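PDB 1NSL: putative ribosomal N-acetyltransferase YdaF from Bacillus subtilis, which probably transfers an acetyl group from acetyl-CoA to protein N-termini, possibly those of ribosomal proteins, using a GNAT fold in a homohexamer or homodimer. Local coordinates for residues C[5-10]-C[115-120]; C[73-78]-C[106-111]; C[97-102]-C[143-148]. One frame throughout, in Å; residues are numbered along the deposited sequence.

Contact 1: C[5-10]-C[115-120]; sequences CKVNEH and CRKLIT
Lys117 lays its aliphatic chain against Cys5 and Val7, and this one side chain carries nearly all of the contact between 5-10 and the helical segment 115-120. The packed part is the buried Cys5 and the start of the lysine chain. Lys117 CG comes to 3.9 Å from Cys5 SG and 4.0 Å from Val7 CA, with Val7 CG1 at 4.1 Å from the same Lys117 CG. The Cys5 thiol reaches the helix because SG lies anti to the backbone N (chi1 -179°). The side chains of Val7 and Lys117 run antiparallel past one another. Lys117 bends at chi2 (-57°), and the bend runs its outer carbons along the backbone: CE sits 3.6 Å from Val7 O and 3.8 Å from Lys6 O. This outer end is the solvent side, where an exposed lysine rests on the carbonyls of the edge without a polar bond across the contact. Lys6, also exposed, turns its CB away from the helix. Beyond Val7 the chain leaves the helix through a classic beta bulge, in which Val7 and Asn8 lie opposite the single residue Ile11, and an Asx turn in which Asn8 OD1 accepts from His10 N at 2.8 Å. Cys5 and Val7 also pack on Ile13 of strand 11-15, Cys115 and Leu118 connect the helix to strands 78-89 and 94-101, and Met2 of a second subunit packs on Cys5 and Leu118.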
# COMPACT_ATOMS: atom_id res chain seq x y z
N CYS C 5 14.08 2.05 -27.60
CA CYS C 5 13.62 1.53 -28.85
C CYS C 5 14.14 2.40 -29.92
O CYS C 5 13.80 3.59 -30.02
CB CYS C 5 12.11 1.54 -28.89
SG CYS C 5 11.65 0.84 -30.47
N LYS C 6 15.04 1.87 -30.74
CA LYS C 6 15.51 2.69 -31.85
C LYS C 6 14.56 2.58 -33.03
O LYS C 6 14.46 1.57 -33.65
CB LYS C 6 16.93 2.42 -32.23
CG LYS C 6 17.34 3.31 -33.37
CD LYS C 6 18.83 3.53 -33.39
CE LYS C 6 19.32 3.93 -34.79
NZ LYS C 6 20.81 3.93 -34.90
N VAL C 7 13.82 3.64 -33.28
CA VAL C 7 12.82 3.63 -34.30
C VAL C 7 13.56 3.72 -35.58
O VAL C 7 13.38 2.90 -36.47
CB VAL C 7 11.95 4.86 -34.15
CG1 VAL C 7 10.83 4.83 -35.17
CG2 VAL C 7 11.41 4.91 -32.75
N ASN C 8 14.40 4.75 -35.64
CA ASN C 8 15.35 4.93 -36.72
C ASN C 8 16.48 5.85 -36.24
O ASN C 8 16.51 6.21 -35.07
CB ASN C 8 14.67 5.44 -37.99
CG ASN C 8 14.23 6.87 -37.88
OD1 ASN C 8 14.92 7.69 -37.28
ND2 ASN C 8 13.07 7.18 -38.46
N GLU C 9 17.37 6.27 -37.12
CA GLU C 9 18.54 7.08 -36.76
C GLU C 9 18.34 8.40 -36.02
O GLU C 9 19.30 8.98 -35.54
CB GLU C 9 19.41 7.36 -38.00
CG GLU C 9 20.78 7.92 -37.63
CD GLU C 9 21.70 8.16 -38.81
OE1 GLU C 9 21.42 7.67 -39.94
OE2 GLU C 9 22.72 8.86 -38.64
N HIS C 10 17.11 8.88 -35.92
CA HIS C 10 16.87 10.12 -35.20
C HIS C 10 15.86 9.94 -34.05
O HIS C 10 15.82 10.70 -33.10
CB HIS C 10 16.34 11.18 -36.17
CG HIS C 10 17.38 11.78 -37.07
ND1 HIS C 10 18.40 12.59 -36.61
CD2 HIS C 10 17.53 11.73 -38.42
CE1 HIS C 10 19.15 12.98 -37.63
NE2 HIS C 10 18.65 12.47 -38.73
N CYS C 115 4.55 5.01 -34.09
CA CYS C 115 3.37 4.10 -34.00
C CYS C 115 3.72 2.74 -34.65
O CYS C 115 3.38 1.70 -34.11
CB CYS C 115 2.08 4.70 -34.60
SG CYS C 115 1.52 6.17 -33.67
N ARG C 116 4.40 2.73 -35.80
CA ARG C 116 4.76 1.45 -36.39
C ARG C 116 5.61 0.59 -35.42
O ARG C 116 5.33 -0.61 -35.22
CB ARG C 116 5.42 1.60 -37.76
CG ARG C 116 4.57 2.37 -38.79
CD ARG C 116 5.26 2.68 -40.19
NE ARG C 116 4.25 2.62 -41.25
CZ ARG C 116 4.09 3.56 -42.19
NH1 ARG C 116 4.86 4.63 -42.17
NH2 ARG C 116 3.15 3.44 -43.13
N LYS C 117 6.66 1.14 -34.81
CA LYS C 117 7.34 0.28 -33.88
C LYS C 117 6.34 -0.26 -32.84
O LYS C 117 6.37 -1.47 -32.53
CB LYS C 117 8.49 0.96 -33.15
CG LYS C 117 9.79 1.03 -33.93
CD LYS C 117 10.36 -0.31 -34.42
CE LYS C 117 11.45 -0.01 -35.45
NZ LYS C 117 11.60 -0.91 -36.63
N LEU C 118 5.46 0.63 -32.34
CA LEU C 118 4.53 0.29 -31.26
C LEU C 118 3.58 -0.80 -31.66
O LEU C 118 3.26 -1.68 -30.88
CB LEU C 118 3.74 1.51 -30.85
CG LEU C 118 2.90 1.38 -29.58
CD1 LEU C 118 3.61 0.50 -28.59
CD2 LEU C 118 2.58 2.76 -28.88
N ILE C 119 3.14 -0.74 -32.90
CA ILE C 119 2.20 -1.67 -33.40
C ILE C 119 2.91 -2.99 -33.48
O ILE C 119 2.50 -3.98 -32.83
CB ILE C 119 1.71 -1.17 -34.74
CG1 ILE C 119 0.84 0.05 -34.43
CG2 ILE C 119 0.95 -2.31 -35.52
CD1 ILE C 119 0.38 0.80 -35.60
N THR C 120 4.02 -3.01 -34.21
CA THR C 120 4.77 -4.23 -34.32
C THR C 120 4.76 -4.98 -32.96
O THR C 120 4.38 -6.14 -32.87
CB THR C 120 6.24 -3.94 -34.76
OG1 THR C 120 6.29 -3.46 -36.12
CG2 THR C 120 7.06 -5.26 -34.78

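Contact 2: C[73-78]-C[106-111]; sequences LLYDGS and EGKGII
Ile110, Tyr75 and Leu73 lose the most surface here, where the end of strand 69-75 meets the start of helix 110-124. Ile110 places its CD1 methyl at the edge of the Tyr75 ring, near the ring plane, with CD1 at 3.4 Å from Tyr75 CD2. The two side chains cross at about a right angle, and CD1 also comes to 4.1 Å from Tyr75 CB. Tyr75 has CG anti to its own N (chi1 171°), which swings the ring out past the isoleucine to Lys108. There Lys108 NZ lies over one face in a cation-pi contact, 4.7 Å from the Tyr75 ring centroid and 20° off the normal, while the other face of the ring has His10 beside it, the planes nearly parallel. Leu73, two residues back on the same side of the strand, flanks Ile110 more loosely. Gly109 is the N-cap residue of the helix, and Gly107-Lys108-Gly109 fits the Gly-X-Gly end of the GNAT acetyl-CoA motif, whose loop in relatives holds the pyrophosphate. A type I' turn, Tyr75 to Ser78, joins strand 69-75 to strand 78-89; Ile11 of strand 11-15 and Ile101 of strand 94-101 pack on Ile110, so the first turn of the helix rests on the sheet.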
# COMPACT_ATOMS: atom_id res chain seq x y z
N LEU C 73 8.89 10.42 -26.60
CA LEU C 73 9.42 10.51 -27.96
C LEU C 73 10.64 11.44 -27.91
O LEU C 73 10.61 12.55 -27.38
CB LEU C 73 8.36 10.98 -28.97
CG LEU C 73 7.34 9.84 -29.17
CD1 LEU C 73 6.01 10.21 -29.75
CD2 LEU C 73 7.97 8.70 -29.93
N LEU C 74 11.75 10.95 -28.45
CA LEU C 74 12.98 11.71 -28.43
C LEU C 74 13.39 11.84 -29.86
O LEU C 74 13.48 10.84 -30.54
CB LEU C 74 14.11 10.93 -27.75
CG LEU C 74 13.98 10.23 -26.42
CD1 LEU C 74 15.28 9.49 -26.05
CD2 LEU C 74 13.59 11.20 -25.36
N TYR C 75 13.64 13.06 -30.29
CA TYR C 75 14.21 13.33 -31.60
C TYR C 75 15.66 13.71 -31.35
O TYR C 75 15.96 14.67 -30.64
CB TYR C 75 13.46 14.46 -32.34
CG TYR C 75 14.16 14.90 -33.62
CD1 TYR C 75 15.26 15.76 -33.59
CD2 TYR C 75 13.74 14.46 -34.84
CE1 TYR C 75 15.92 16.16 -34.73
CE2 TYR C 75 14.40 14.85 -36.02
CZ TYR C 75 15.48 15.69 -35.96
OH TYR C 75 16.13 16.05 -37.16
N ASP C 76 16.56 12.95 -31.91
CA ASP C 76 17.98 13.25 -31.75
C ASP C 76 18.44 13.47 -30.35
O ASP C 76 19.40 14.19 -30.13
CB ASP C 76 18.38 14.43 -32.60
CG ASP C 76 18.76 14.01 -33.98
OD1 ASP C 76 19.56 13.06 -34.09
OD2 ASP C 76 18.29 14.52 -35.00
N GLY C 77 17.77 12.83 -29.41
CA GLY C 77 18.23 12.87 -28.05
C GLY C 77 17.25 13.47 -27.07
O GLY C 77 17.30 13.09 -25.89
N SER C 78 16.37 14.38 -27.48
CA SER C 78 15.48 14.97 -26.47
C SER C 78 13.97 14.99 -26.67
O SER C 78 13.49 15.15 -27.78
CB SER C 78 15.98 16.34 -26.10
OG SER C 78 15.95 17.16 -27.24
N GLU C 106 6.50 19.16 -35.45
CA GLU C 106 5.47 18.66 -36.33
C GLU C 106 5.92 18.40 -37.77
O GLU C 106 6.68 19.17 -38.34
CB GLU C 106 4.36 19.68 -36.40
CG GLU C 106 3.11 19.23 -35.75
CD GLU C 106 2.05 20.26 -35.88
OE1 GLU C 106 2.25 21.18 -36.71
OE2 GLU C 106 1.04 20.16 -35.15
N GLY C 107 5.42 17.35 -38.38
CA GLY C 107 5.68 17.20 -39.81
C GLY C 107 6.95 16.50 -40.27
O GLY C 107 7.39 16.62 -41.43
N LYS C 108 7.56 15.77 -39.35
CA LYS C 108 8.75 15.08 -39.71
C LYS C 108 8.44 13.64 -39.65
O LYS C 108 9.32 12.83 -39.74
CB LYS C 108 9.82 15.42 -38.73
CG LYS C 108 9.93 16.89 -38.45
CD LYS C 108 11.14 17.11 -37.55
CE LYS C 108 11.80 18.45 -37.86
NZ LYS C 108 12.61 18.95 -36.69
N GLY C 109 7.18 13.29 -39.51
CA GLY C 109 6.84 11.89 -39.35
C GLY C 109 7.35 11.24 -38.07
O GLY C 109 7.64 10.02 -38.07
N ILE C 110 7.47 11.98 -36.96
CA ILE C 110 7.87 11.27 -35.76
C ILE C 110 6.75 10.30 -35.35
O ILE C 110 6.99 9.11 -35.12
CB ILE C 110 8.16 12.16 -34.58
CG1 ILE C 110 9.03 13.39 -34.96
CG2 ILE C 110 8.83 11.34 -33.52
CD1 ILE C 110 10.55 13.18 -35.00
N ILE C 111 5.52 10.79 -35.29
CA ILE C 111 4.46 9.93 -34.76
C ILE C 111 4.25 8.65 -35.55
O ILE C 111 4.27 7.52 -34.97
CB ILE C 111 3.20 10.73 -34.59
CG1 ILE C 111 3.56 11.87 -33.63
CG2 ILE C 111 2.12 9.84 -34.11
CD1 ILE C 111 2.53 12.97 -33.34

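Contact 3: C[97-102]-C[143-148]; sequences IGYWIA and RAVPER
Tyr99 reaches out from strand 94-101 and meets Val145 and Pro146 of helix 140-149 with the far end of its ring. Van der Waals contacts make up the meeting itself. Val145 approaches from the opposite direction, its CB 3.6 Å from Tyr99 OH; its apolar contacts are CB with Tyr99 CZ at 4.1 Å and CG1 with Tyr99 CE2 at 4.2 Å, so the root and one branch of the valine touch the end of the phenol. Pro146 adds a lighter touch, CD at 3.9 Å from Tyr99 OH, and the two side chains cross obliquely. Tyr99 CG lies between the backbone N and the carbonyl carbon (chi1 43°), which directs the phenol at the helix. The polar interactions belong to neighbours. Tyr99 OH is hydrogen-bonded to Ser142 OG, one residue before the segment, so the phenol's polar end is held by the same helix on which its ring end packs. Arg143, whose CB points away from the strand, sends NH1 to a hydrogen bond with Tyr173 OH of strand 166-176. The helix backbone is interrupted here: Val145 N and Pro146 N both miss the usual helical bond, and a proline has no N-H to give. The turn resumes with Arg148 N bonded to Ala144 O. All three touching residues are buried, and Cys115, Ile111 and Ile133 also pack around Tyr99. The chemistry is that of an interior holding one phenol hydroxyl, whose polarity is met by a serine within largely apolar surroundings; the hydroxyl thus ties strand to helix at a fixed point.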
# COMPACT_ATOMS: atom_id res chain seq x y z
N ILE C 97 -3.88 3.31 -29.02
CA ILE C 97 -2.67 4.15 -29.09
C ILE C 97 -2.94 5.66 -29.02
O ILE C 97 -3.91 6.15 -29.54
CB ILE C 97 -1.84 3.77 -30.32
CG1 ILE C 97 -1.21 2.39 -30.06
CG2 ILE C 97 -0.76 4.84 -30.68
CD1 ILE C 97 -0.43 1.87 -31.23
N GLY C 98 -2.09 6.38 -28.29
CA GLY C 98 -2.22 7.83 -28.21
C GLY C 98 -0.83 8.39 -28.38
O GLY C 98 0.13 7.65 -28.35
N TYR C 99 -0.71 9.68 -28.57
CA TYR C 99 0.59 10.26 -28.83
C TYR C 99 0.34 11.71 -28.96
O TYR C 99 -0.74 12.08 -29.29
CB TYR C 99 1.09 9.74 -30.17
CG TYR C 99 0.02 9.72 -31.27
CD1 TYR C 99 -0.50 10.90 -31.77
CD2 TYR C 99 -0.46 8.53 -31.78
CE1 TYR C 99 -1.45 10.89 -32.71
CE2 TYR C 99 -1.42 8.51 -32.76
CZ TYR C 99 -1.92 9.71 -33.21
OH TYR C 99 -2.89 9.76 -34.18
N TRP C 100 1.32 12.55 -28.66
CA TRP C 100 1.20 13.98 -28.93
C TRP C 100 2.58 14.45 -29.18
O TRP C 100 3.54 13.79 -28.76
CB TRP C 100 0.65 14.77 -27.77
CG TRP C 100 1.36 14.68 -26.47
CD1 TRP C 100 1.06 13.84 -25.46
CD2 TRP C 100 2.40 15.54 -25.98
NE1 TRP C 100 1.87 14.08 -24.38
CE2 TRP C 100 2.69 15.13 -24.68
CE3 TRP C 100 3.11 16.61 -26.51
CZ2 TRP C 100 3.68 15.73 -23.90
CZ3 TRP C 100 4.09 17.23 -25.74
CH2 TRP C 100 4.36 16.78 -24.44
N ILE C 101 2.71 15.57 -29.87
CA ILE C 101 4.03 16.07 -30.13
C ILE C 101 4.10 17.60 -30.01
O ILE C 101 3.09 18.28 -30.03
CB ILE C 101 4.45 15.53 -31.45
CG1 ILE C 101 5.96 15.43 -31.54
CG2 ILE C 101 3.86 16.36 -32.58
CD1 ILE C 101 6.46 15.35 -33.03
N ALA C 102 5.29 18.13 -29.77
CA ALA C 102 5.45 19.59 -29.63
C ALA C 102 5.46 20.19 -31.01
O ALA C 102 5.95 19.58 -32.00
CB ALA C 102 6.70 19.93 -28.92
N ARG C 143 -5.59 12.54 -37.08
CA ARG C 143 -6.29 11.65 -37.97
C ARG C 143 -5.35 11.06 -39.05
O ARG C 143 -5.42 9.86 -39.41
CB ARG C 143 -7.35 12.48 -38.67
CG ARG C 143 -8.56 12.75 -37.85
CD ARG C 143 -9.63 11.75 -38.09
NE ARG C 143 -10.78 12.45 -38.59
CZ ARG C 143 -11.62 11.93 -39.44
NH1 ARG C 143 -11.42 10.69 -39.87
NH2 ARG C 143 -12.67 12.61 -39.84
N ALA C 144 -4.46 11.91 -39.55
CA ALA C 144 -3.57 11.46 -40.59
C ALA C 144 -2.75 10.29 -40.14
O ALA C 144 -2.26 9.51 -40.95
CB ALA C 144 -2.67 12.54 -41.06
N VAL C 145 -2.56 10.13 -38.86
CA VAL C 145 -1.65 9.07 -38.56
C VAL C 145 -2.16 7.66 -38.85
O VAL C 145 -1.53 6.89 -39.55
CB VAL C 145 -1.01 9.21 -37.20
CG1 VAL C 145 -0.38 7.86 -36.76
CG2 VAL C 145 0.05 10.29 -37.32
N PRO C 146 -3.33 7.35 -38.35
CA PRO C 146 -3.95 6.05 -38.60
C PRO C 146 -4.12 5.78 -40.12
O PRO C 146 -3.79 4.72 -40.62
CB PRO C 146 -5.34 6.21 -37.98
CG PRO C 146 -5.17 7.30 -37.03
CD PRO C 146 -4.17 8.26 -37.56
N GLU C 147 -4.66 6.75 -40.82
CA GLU C 147 -4.99 6.58 -42.22
C GLU C 147 -3.77 6.29 -43.09
O GLU C 147 -3.90 5.62 -44.09
CB GLU C 147 -5.74 7.78 -42.77
CG GLU C 147 -7.13 8.05 -42.18
CD GLU C 147 -7.71 9.44 -42.56
OE1 GLU C 147 -8.75 9.52 -43.23
OE2 GLU C 147 -7.14 10.47 -42.17
N ARG C 148 -2.61 6.79 -42.68
CA ARG C 148 -1.33 6.65 -43.37
C ARG C 148 -0.89 5.22 -43.06
O ARG C 148 -0.49 4.50 -43.95
CB ARG C 148 -0.31 7.72 -42.88
CG ARG C 148 0.97 7.93 -43.66
CD ARG C 148 2.23 7.69 -42.86
NE ARG C 148 3.24 8.77 -42.81
CZ ARG C 148 4.44 8.73 -43.39
NH1 ARG C 148 4.79 7.71 -44.13
NH2 ARG C 148 5.28 9.72 -43.26

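In the fold
The contacts lie 11 to 14 Å apart, centre to centre, about one mixed sheet. Contacts 1 and 2 share helix 110-124: contact 2 uses its start and contact 1 its middle, against 69-75 and the N-terminal strand 5-6. Contact 3 ties the next helix, 140-149, to strand 94-101. Along the chain, both segments of contact 2 fall between those of contact 1, whereas contact 3 alternates with each. His10 O probably bonds Asp76 N between contacts 1 and 2; Leu118 packs on Ile97 and Ile111 on Val145, linking both to contact 3. Two helices are thus fastened side by side to the sheet of the GNAT fold.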